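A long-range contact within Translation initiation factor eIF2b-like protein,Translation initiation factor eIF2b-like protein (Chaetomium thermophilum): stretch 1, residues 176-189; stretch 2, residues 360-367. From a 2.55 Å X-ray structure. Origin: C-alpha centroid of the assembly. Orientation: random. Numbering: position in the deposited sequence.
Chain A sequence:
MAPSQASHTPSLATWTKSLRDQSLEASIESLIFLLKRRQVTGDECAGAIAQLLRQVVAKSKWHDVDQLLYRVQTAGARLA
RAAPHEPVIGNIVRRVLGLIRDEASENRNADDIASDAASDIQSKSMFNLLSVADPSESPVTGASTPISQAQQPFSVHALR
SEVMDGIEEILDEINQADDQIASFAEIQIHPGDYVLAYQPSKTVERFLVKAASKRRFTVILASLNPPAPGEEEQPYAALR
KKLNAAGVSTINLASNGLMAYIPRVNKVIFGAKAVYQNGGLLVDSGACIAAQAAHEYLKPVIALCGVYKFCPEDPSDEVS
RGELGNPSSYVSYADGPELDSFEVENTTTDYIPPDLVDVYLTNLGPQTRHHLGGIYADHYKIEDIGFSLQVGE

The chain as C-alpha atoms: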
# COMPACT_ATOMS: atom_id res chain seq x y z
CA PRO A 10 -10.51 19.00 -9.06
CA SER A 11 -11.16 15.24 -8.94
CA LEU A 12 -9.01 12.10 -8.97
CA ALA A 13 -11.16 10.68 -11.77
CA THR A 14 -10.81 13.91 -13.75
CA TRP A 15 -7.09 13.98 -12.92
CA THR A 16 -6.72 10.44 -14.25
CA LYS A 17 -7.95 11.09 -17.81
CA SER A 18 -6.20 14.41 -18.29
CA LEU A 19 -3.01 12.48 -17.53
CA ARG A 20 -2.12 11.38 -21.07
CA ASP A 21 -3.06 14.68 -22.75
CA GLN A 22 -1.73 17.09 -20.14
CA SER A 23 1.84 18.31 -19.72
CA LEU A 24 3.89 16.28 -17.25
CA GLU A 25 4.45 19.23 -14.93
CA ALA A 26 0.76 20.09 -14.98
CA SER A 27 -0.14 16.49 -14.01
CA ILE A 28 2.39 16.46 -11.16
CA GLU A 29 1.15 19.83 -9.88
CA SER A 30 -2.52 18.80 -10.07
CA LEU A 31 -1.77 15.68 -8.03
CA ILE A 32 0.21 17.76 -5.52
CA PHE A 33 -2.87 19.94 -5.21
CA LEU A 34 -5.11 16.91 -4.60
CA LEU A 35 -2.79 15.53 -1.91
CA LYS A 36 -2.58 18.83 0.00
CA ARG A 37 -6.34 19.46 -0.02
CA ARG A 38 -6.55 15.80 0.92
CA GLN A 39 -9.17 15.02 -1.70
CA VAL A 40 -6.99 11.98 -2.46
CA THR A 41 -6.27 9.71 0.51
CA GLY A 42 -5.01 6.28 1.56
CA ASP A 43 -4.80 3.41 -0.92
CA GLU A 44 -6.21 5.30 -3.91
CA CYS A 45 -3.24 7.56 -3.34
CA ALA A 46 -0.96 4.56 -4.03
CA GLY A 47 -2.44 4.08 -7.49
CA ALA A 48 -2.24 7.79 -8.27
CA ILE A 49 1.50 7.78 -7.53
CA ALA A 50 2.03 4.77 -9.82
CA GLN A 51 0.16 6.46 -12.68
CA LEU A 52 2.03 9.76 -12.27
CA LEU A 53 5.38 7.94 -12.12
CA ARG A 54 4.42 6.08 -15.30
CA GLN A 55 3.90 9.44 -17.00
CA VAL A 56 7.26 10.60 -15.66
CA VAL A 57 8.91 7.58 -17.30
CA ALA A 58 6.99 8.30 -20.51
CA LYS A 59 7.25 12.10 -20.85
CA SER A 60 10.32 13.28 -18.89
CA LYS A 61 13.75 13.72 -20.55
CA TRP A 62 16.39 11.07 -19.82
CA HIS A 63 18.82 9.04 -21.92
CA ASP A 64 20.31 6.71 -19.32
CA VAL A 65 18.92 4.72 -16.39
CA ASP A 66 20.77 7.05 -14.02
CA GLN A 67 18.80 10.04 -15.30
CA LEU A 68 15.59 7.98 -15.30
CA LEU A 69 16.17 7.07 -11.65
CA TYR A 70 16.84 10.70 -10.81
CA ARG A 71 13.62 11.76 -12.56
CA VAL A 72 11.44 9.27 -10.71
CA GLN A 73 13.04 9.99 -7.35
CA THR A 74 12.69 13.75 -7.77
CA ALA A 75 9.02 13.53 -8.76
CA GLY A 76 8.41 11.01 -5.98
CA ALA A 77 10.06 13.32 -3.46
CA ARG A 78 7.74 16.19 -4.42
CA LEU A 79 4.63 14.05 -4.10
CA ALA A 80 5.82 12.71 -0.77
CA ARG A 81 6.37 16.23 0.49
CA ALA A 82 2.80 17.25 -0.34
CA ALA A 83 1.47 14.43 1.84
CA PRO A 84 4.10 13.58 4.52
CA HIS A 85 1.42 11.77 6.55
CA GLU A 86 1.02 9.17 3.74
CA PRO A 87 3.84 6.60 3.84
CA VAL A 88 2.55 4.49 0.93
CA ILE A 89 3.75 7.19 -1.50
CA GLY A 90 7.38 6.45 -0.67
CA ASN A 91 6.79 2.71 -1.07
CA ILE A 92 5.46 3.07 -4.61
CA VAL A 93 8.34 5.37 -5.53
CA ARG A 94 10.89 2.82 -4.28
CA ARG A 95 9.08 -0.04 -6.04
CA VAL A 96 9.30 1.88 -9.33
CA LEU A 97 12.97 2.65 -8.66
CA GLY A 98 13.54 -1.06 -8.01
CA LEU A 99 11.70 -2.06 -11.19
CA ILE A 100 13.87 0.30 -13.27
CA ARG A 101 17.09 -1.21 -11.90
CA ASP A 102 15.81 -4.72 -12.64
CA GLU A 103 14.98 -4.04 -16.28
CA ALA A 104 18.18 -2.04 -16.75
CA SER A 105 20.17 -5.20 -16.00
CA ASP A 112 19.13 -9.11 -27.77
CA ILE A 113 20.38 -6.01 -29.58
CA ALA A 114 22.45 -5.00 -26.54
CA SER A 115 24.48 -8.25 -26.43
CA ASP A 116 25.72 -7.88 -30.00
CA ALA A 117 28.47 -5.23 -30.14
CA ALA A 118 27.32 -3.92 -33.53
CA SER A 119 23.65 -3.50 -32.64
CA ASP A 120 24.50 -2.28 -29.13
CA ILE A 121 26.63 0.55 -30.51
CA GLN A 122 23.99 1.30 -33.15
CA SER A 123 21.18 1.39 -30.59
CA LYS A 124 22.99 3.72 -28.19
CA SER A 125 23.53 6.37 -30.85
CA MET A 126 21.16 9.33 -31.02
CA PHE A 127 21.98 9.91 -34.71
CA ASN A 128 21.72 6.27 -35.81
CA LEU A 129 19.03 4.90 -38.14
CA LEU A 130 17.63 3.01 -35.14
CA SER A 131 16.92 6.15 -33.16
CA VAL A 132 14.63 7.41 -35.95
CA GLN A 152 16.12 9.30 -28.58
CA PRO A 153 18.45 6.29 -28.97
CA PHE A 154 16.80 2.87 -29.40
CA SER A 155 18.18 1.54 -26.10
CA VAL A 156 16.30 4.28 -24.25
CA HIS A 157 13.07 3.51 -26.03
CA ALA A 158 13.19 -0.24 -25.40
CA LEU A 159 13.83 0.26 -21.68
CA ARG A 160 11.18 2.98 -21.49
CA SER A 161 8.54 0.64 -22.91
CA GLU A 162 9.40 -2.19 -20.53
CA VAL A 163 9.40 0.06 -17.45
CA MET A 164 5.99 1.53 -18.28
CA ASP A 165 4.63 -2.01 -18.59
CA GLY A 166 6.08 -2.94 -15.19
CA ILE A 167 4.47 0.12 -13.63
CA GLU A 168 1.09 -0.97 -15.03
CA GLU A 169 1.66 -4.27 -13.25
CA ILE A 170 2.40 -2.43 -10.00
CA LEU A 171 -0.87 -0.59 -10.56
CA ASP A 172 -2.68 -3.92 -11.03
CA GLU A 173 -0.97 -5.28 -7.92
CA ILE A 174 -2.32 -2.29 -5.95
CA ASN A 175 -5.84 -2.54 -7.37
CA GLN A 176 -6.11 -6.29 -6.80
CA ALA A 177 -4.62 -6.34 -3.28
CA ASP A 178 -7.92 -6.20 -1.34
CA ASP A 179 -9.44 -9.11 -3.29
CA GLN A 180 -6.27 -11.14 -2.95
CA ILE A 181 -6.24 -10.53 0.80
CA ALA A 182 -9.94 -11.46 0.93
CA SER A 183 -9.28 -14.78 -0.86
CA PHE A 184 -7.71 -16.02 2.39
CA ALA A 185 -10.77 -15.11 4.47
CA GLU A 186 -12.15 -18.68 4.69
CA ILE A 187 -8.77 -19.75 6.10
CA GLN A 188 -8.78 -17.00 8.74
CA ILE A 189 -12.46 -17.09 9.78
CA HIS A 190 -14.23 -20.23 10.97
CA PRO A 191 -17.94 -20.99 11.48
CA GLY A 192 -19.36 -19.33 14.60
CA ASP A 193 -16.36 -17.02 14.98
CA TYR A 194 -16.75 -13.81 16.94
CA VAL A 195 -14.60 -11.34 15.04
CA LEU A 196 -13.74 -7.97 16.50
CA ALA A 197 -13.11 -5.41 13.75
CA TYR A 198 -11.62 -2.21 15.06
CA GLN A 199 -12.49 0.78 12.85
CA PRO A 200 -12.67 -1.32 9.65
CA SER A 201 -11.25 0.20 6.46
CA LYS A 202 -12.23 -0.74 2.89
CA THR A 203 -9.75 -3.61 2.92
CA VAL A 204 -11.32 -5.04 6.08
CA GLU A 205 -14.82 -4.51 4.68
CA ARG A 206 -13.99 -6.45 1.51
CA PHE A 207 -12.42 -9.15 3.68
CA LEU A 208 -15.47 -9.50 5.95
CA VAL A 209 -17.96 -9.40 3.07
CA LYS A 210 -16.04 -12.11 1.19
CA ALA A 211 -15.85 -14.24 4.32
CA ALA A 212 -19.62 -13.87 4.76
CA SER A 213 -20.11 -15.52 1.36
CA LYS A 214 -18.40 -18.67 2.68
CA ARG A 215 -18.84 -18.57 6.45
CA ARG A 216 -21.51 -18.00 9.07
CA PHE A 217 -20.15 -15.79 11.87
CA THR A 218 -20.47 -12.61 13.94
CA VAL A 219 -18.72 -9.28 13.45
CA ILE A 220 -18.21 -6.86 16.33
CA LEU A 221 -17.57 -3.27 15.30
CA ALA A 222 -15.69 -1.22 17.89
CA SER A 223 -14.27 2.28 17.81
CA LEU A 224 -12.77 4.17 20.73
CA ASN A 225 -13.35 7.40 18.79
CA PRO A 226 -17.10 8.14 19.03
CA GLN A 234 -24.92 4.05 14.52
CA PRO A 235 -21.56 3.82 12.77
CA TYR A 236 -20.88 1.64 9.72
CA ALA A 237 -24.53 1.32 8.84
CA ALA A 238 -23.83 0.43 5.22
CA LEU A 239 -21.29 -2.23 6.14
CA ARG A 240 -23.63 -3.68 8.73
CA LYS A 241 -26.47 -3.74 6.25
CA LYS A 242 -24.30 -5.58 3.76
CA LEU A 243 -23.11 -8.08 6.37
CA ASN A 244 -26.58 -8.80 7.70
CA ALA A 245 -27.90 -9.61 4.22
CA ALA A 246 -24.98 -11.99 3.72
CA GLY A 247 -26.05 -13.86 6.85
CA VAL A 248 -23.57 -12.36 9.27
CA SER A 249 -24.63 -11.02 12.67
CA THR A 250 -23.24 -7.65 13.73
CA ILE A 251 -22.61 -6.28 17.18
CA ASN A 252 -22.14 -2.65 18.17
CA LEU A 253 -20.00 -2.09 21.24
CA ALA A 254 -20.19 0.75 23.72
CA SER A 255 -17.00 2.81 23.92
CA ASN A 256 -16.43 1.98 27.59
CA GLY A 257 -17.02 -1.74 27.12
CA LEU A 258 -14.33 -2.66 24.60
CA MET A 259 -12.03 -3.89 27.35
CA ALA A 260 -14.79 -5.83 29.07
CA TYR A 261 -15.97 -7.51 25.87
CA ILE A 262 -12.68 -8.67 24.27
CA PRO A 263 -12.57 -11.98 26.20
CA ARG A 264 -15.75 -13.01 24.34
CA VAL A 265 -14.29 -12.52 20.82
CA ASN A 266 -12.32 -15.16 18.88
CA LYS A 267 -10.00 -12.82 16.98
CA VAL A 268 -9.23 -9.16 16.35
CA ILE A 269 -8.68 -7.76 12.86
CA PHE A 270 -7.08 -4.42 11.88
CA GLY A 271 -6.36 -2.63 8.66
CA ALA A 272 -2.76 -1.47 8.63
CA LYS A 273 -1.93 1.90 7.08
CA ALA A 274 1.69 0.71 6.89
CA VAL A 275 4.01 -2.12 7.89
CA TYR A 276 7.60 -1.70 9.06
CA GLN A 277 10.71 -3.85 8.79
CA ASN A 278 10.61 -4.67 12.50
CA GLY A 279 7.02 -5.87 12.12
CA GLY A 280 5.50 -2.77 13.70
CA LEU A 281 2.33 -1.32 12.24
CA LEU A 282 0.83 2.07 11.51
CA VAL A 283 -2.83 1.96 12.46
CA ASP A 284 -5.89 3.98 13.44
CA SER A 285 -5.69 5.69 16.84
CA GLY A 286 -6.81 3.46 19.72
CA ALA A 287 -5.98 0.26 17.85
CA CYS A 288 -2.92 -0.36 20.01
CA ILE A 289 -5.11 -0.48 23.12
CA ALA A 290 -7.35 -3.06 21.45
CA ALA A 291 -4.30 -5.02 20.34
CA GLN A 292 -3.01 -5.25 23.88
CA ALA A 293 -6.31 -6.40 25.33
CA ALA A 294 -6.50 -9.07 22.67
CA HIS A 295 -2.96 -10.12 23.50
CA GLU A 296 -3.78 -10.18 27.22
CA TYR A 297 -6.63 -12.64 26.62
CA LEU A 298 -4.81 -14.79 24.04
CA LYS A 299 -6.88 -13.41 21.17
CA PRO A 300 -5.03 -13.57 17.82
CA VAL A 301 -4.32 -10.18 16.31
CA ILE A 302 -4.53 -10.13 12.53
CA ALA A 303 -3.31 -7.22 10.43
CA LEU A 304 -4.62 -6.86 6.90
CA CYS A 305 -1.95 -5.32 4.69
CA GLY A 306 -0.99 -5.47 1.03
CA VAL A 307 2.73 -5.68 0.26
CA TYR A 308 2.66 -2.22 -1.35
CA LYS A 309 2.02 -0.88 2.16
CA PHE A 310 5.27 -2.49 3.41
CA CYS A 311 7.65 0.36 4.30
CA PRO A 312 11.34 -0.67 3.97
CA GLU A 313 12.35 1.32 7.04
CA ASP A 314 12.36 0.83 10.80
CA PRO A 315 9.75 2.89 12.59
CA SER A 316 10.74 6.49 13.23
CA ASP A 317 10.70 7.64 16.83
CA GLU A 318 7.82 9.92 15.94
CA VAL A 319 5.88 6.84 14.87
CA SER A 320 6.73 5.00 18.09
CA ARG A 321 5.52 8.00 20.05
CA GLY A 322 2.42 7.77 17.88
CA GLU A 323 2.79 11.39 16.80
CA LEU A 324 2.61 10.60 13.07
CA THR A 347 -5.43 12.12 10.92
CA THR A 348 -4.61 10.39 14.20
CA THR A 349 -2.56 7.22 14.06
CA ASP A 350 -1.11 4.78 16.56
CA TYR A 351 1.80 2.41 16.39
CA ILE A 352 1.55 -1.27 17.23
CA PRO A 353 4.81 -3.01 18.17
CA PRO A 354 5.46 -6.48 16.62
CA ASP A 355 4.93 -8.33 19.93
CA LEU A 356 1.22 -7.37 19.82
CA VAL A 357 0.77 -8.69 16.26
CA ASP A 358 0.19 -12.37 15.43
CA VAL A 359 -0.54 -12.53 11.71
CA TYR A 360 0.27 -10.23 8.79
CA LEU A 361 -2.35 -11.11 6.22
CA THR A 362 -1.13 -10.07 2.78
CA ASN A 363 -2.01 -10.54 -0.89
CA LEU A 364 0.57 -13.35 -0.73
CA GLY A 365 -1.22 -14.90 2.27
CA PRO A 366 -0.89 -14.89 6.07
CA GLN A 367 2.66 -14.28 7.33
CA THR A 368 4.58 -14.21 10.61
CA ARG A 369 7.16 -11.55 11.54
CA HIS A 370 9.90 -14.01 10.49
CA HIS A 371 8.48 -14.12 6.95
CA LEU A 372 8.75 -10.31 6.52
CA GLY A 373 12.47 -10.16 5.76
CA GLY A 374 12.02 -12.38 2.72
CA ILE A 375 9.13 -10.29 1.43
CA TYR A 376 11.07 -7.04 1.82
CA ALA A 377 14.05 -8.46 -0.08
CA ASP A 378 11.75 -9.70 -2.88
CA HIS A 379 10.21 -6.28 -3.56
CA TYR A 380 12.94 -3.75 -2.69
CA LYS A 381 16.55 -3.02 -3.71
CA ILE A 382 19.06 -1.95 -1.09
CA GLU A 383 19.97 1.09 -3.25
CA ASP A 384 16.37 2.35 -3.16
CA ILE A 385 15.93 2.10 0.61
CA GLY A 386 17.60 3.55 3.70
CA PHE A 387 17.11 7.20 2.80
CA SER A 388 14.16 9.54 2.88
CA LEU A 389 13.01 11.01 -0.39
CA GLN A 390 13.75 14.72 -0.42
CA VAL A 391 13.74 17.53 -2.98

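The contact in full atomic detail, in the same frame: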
# COMPACT_ATOMS: atom_id res chain seq x y z
N GLN A 176 -5.62 -4.96 -7.12
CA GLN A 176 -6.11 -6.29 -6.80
C GLN A 176 -5.78 -6.75 -5.38
O GLN A 176 -6.19 -7.84 -4.99
CB GLN A 176 -5.57 -7.30 -7.81
CG GLN A 176 -5.98 -7.01 -9.24
CD GLN A 176 -5.34 -7.96 -10.23
OE1 GLN A 176 -4.73 -8.96 -9.85
NE2 GLN A 176 -5.46 -7.63 -11.52
N ALA A 177 -5.09 -5.92 -4.61
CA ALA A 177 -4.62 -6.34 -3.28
C ALA A 177 -5.75 -6.72 -2.32
O ALA A 177 -5.65 -7.74 -1.64
CB ALA A 177 -3.76 -5.24 -2.66
N ASP A 178 -6.81 -5.93 -2.26
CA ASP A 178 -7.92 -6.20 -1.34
C ASP A 178 -8.60 -7.55 -1.62
O ASP A 178 -8.91 -8.30 -0.69
CB ASP A 178 -8.95 -5.08 -1.39
CG ASP A 178 -8.53 -3.86 -0.58
OD1 ASP A 178 -7.48 -3.93 0.09
OD2 ASP A 178 -9.25 -2.84 -0.60
N ASP A 179 -8.83 -7.84 -2.89
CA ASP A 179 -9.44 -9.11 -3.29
C ASP A 179 -8.51 -10.28 -3.00
O ASP A 179 -8.96 -11.36 -2.64
CB ASP A 179 -9.83 -9.09 -4.76
CG ASP A 179 -11.03 -8.20 -5.03
OD1 ASP A 179 -11.79 -7.93 -4.08
OD2 ASP A 179 -11.21 -7.78 -6.20
N GLN A 180 -7.22 -10.08 -3.22
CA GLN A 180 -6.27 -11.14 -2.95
C GLN A 180 -6.20 -11.43 -1.46
O GLN A 180 -6.16 -12.58 -1.05
CB GLN A 180 -4.89 -10.79 -3.52
CG GLN A 180 -4.83 -10.97 -5.01
CD GLN A 180 -3.58 -10.39 -5.61
OE1 GLN A 180 -2.89 -9.58 -4.98
NE2 GLN A 180 -3.28 -10.76 -6.85
N ILE A 181 -6.22 -10.37 -0.65
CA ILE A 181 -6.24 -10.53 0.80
C ILE A 181 -7.52 -11.25 1.22
O ILE A 181 -7.49 -12.17 2.05
CB ILE A 181 -6.12 -9.17 1.51
CG1 ILE A 181 -4.73 -8.57 1.26
CG2 ILE A 181 -6.39 -9.32 3.00
CD1 ILE A 181 -4.54 -7.17 1.80
N ALA A 182 -8.64 -10.86 0.62
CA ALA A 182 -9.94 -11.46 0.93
C ALA A 182 -10.05 -12.93 0.52
O ALA A 182 -10.89 -13.64 1.04
CB ALA A 182 -11.06 -10.65 0.27
N SER A 183 -9.23 -13.38 -0.43
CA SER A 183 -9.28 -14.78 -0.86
C SER A 183 -8.80 -15.73 0.24
O SER A 183 -9.00 -16.94 0.15
CB SER A 183 -8.45 -15.02 -2.14
OG SER A 183 -7.08 -14.72 -1.96
N PHE A 184 -8.16 -15.19 1.27
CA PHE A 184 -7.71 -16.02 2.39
C PHE A 184 -8.67 -15.96 3.57
O PHE A 184 -8.38 -16.51 4.63
CB PHE A 184 -6.30 -15.61 2.82
CG PHE A 184 -5.27 -15.85 1.76
CD1 PHE A 184 -4.86 -14.82 0.92
CD2 PHE A 184 -4.75 -17.12 1.57
CE1 PHE A 184 -3.92 -15.05 -0.08
CE2 PHE A 184 -3.80 -17.36 0.57
CZ PHE A 184 -3.39 -16.31 -0.25
N ALA A 185 -9.81 -15.30 3.39
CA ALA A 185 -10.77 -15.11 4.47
C ALA A 185 -11.28 -16.43 5.06
O ALA A 185 -11.36 -16.56 6.28
CB ALA A 185 -11.94 -14.28 3.99
N GLU A 186 -11.62 -17.40 4.21
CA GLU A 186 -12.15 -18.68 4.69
C GLU A 186 -11.13 -19.43 5.56
O GLU A 186 -11.50 -20.21 6.43
CB GLU A 186 -12.61 -19.56 3.53
CG GLU A 186 -11.66 -19.61 2.35
CD GLU A 186 -12.25 -20.34 1.16
OE1 GLU A 186 -12.67 -21.51 1.32
OE2 GLU A 186 -12.31 -19.74 0.07
N ILE A 187 -9.85 -19.21 5.29
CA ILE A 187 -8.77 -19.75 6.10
C ILE A 187 -8.68 -19.08 7.47
O ILE A 187 -8.43 -19.73 8.48
CB ILE A 187 -7.42 -19.64 5.36
CG1 ILE A 187 -7.42 -20.56 4.14
CG2 ILE A 187 -6.26 -20.01 6.28
CD1 ILE A 187 -6.17 -20.46 3.31
N GLN A 188 -8.86 -17.76 7.50
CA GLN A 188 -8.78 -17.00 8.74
C GLN A 188 -10.02 -17.06 9.63
O GLN A 188 -9.89 -17.12 10.85
CB GLN A 188 -8.45 -15.53 8.44
CG GLN A 188 -6.96 -15.30 8.24
CD GLN A 188 -6.16 -15.70 9.46
OE1 GLN A 188 -6.45 -15.27 10.57
NE2 GLN A 188 -5.16 -16.56 9.25
N ILE A 189 -11.20 -17.04 9.02
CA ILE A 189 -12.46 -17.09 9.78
C ILE A 189 -13.17 -18.44 9.70
O ILE A 189 -13.38 -18.99 8.62
CB ILE A 189 -13.44 -16.00 9.33
CG1 ILE A 189 -12.91 -14.64 9.74
CG2 ILE A 189 -14.79 -16.18 10.00
CD1 ILE A 189 -12.51 -13.83 8.60
N TYR A 360 0.31 -11.27 9.81
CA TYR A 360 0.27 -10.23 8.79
C TYR A 360 -0.40 -10.88 7.59
O TYR A 360 0.18 -11.75 6.94
CB TYR A 360 1.66 -9.73 8.42
CG TYR A 360 2.45 -9.25 9.61
CD1 TYR A 360 3.18 -10.15 10.39
CD2 TYR A 360 2.44 -7.92 9.99
CE1 TYR A 360 3.89 -9.73 11.49
CE2 TYR A 360 3.15 -7.49 11.09
CZ TYR A 360 3.87 -8.39 11.83
OH TYR A 360 4.58 -7.97 12.93
N LEU A 361 -1.62 -10.48 7.31
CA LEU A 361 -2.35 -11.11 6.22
C LEU A 361 -2.21 -10.26 4.97
O LEU A 361 -2.73 -9.14 4.89
CB LEU A 361 -3.81 -11.32 6.61
CG LEU A 361 -4.69 -12.05 5.59
CD1 LEU A 361 -3.99 -13.28 5.09
CD2 LEU A 361 -6.00 -12.44 6.22
N THR A 362 -1.51 -10.81 3.98
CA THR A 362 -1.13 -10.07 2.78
C THR A 362 -1.74 -10.68 1.53
O THR A 362 -2.33 -11.76 1.58
CB THR A 362 0.41 -10.02 2.62
OG1 THR A 362 0.88 -11.30 2.17
CG2 THR A 362 1.08 -9.68 3.94
N ASN A 363 -1.56 -10.01 0.40
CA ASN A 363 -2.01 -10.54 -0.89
C ASN A 363 -1.33 -11.87 -1.21
O ASN A 363 -1.84 -12.66 -2.02
CB ASN A 363 -1.74 -9.54 -2.01
CG ASN A 363 -0.43 -8.81 -1.83
OD1 ASN A 363 -0.21 -8.13 -0.82
ND2 ASN A 363 0.48 -8.99 -2.78
N LEU A 364 -0.16 -12.09 -0.63
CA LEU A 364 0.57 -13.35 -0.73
C LEU A 364 0.08 -14.41 0.27
O LEU A 364 0.44 -15.58 0.18
CB LEU A 364 2.07 -13.09 -0.52
CG LEU A 364 2.65 -12.05 -1.47
CD1 LEU A 364 4.13 -11.84 -1.22
CD2 LEU A 364 2.39 -12.47 -2.92
N GLY A 365 -0.70 -13.99 1.26
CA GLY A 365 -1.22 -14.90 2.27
C GLY A 365 -0.82 -14.47 3.66
O GLY A 365 -0.11 -13.47 3.83
N PRO A 366 -1.25 -15.22 4.68
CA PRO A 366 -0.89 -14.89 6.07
C PRO A 366 0.60 -15.12 6.32
O PRO A 366 1.17 -16.08 5.81
CB PRO A 366 -1.76 -15.85 6.88
CG PRO A 366 -1.96 -17.02 5.97
CD PRO A 366 -2.12 -16.41 4.61
N GLN A 367 1.22 -14.21 7.07
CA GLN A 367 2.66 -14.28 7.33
C GLN A 367 2.96 -14.02 8.80
O GLN A 367 2.18 -13.36 9.49
CB GLN A 367 3.42 -13.25 6.47
CG GLN A 367 2.99 -13.19 5.01
CD GLN A 367 3.61 -14.28 4.16
OE1 GLN A 367 4.68 -14.81 4.48
NE2 GLN A 367 2.93 -14.65 3.08

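Stretch 2 is a tight hairpin, and it packs against the end part of a helix that enters from earlier in the chain, the helix 185-188, and Phe 184 at the N-cap position before the latter, without a single hydrogen bond across the contact; the 483 Å² buried between the two stretches, both sides summed, rests on van der Waals packing. The hairpin is paired at the end of the stretch farthest from the turn by Tyr 360 N to Gln 367 O (2.8 Å) and Gln 367 N to Tyr 360 O (2.7 Å). Tyr 360 itself does not reach stretch 1.

Leu 361 is the first residue to engage. Its CA-to-CB bond points toward stretch 1, and its side chain (chi1 t, chi2 p) meets three partners: Leu 361 CG lies 4.1 Å from Ile 181 CG2, Leu 361 CD1 4.0 Å from Phe 184 CB, and Leu 361 CD2 3.6 Å from Gln 188 CG. The last distance shows that Gln 188 contributes the aliphatic part of its side chain here.

The CA-to-CB bond of Thr 362 points away, and the contact is made by backbone atoms: Thr 362 C is 3.7 Å from Ile 181 CG1. Its side chain serves the hairpin instead. Thr 362 OG1 donates to Gly 365 O (2.9 Å) and accepts a weak bond from Leu 364 N (3.1 Å, 130° at the hydrogen). With Thr 362 N to Gly 365 O (3.0 Å) and Gly 365 N to Thr 362 O (2.8 Å), these bonds brace the type I turn from Thr 362 to Gly 365.

At Asn 363 the backbones come closest, with 4.6 Å between the CA atoms of Asn 363 and Ile 181. Asn 363 N sits 3.6 Å from Ile 181 CG1, and Asn 363 CB is 3.2 Å from Gln 180 OE1, a close approach to carbon rather than a polar bond. Asn 363 OD1 is hydrogen-bonded elsewhere in the structure. Asn 363 O lies at the edge of the Phe 184 ring, 3.7 Å from Phe 184 CE1.

The CA-to-CB bond of Leu 364 points away from stretch 1, and its closest contact is through the backbone, Leu 364 O lying 3.9 Å from Phe 184 CZ.

Gly 365 forms a CH-pi contact: Gly 365 CA stands 3.7 Å from the centroid of the Phe 184 ring, only 16° off the ring normal. Its phi/psi of 123/179 would jam a CB against the preceding carbonyl O, which by itself calls for glycine; an ideal CB would also clash with Pro 366 CD at 3.0 Å and lie a tight 3.5 Å from Phe 184 CZ.

Pro 366 extends the cover over the same ring face, with Pro 366 CD 4.1 Å from Phe 184 CD2. Gln 367 ends the stretch without touching stretch 1.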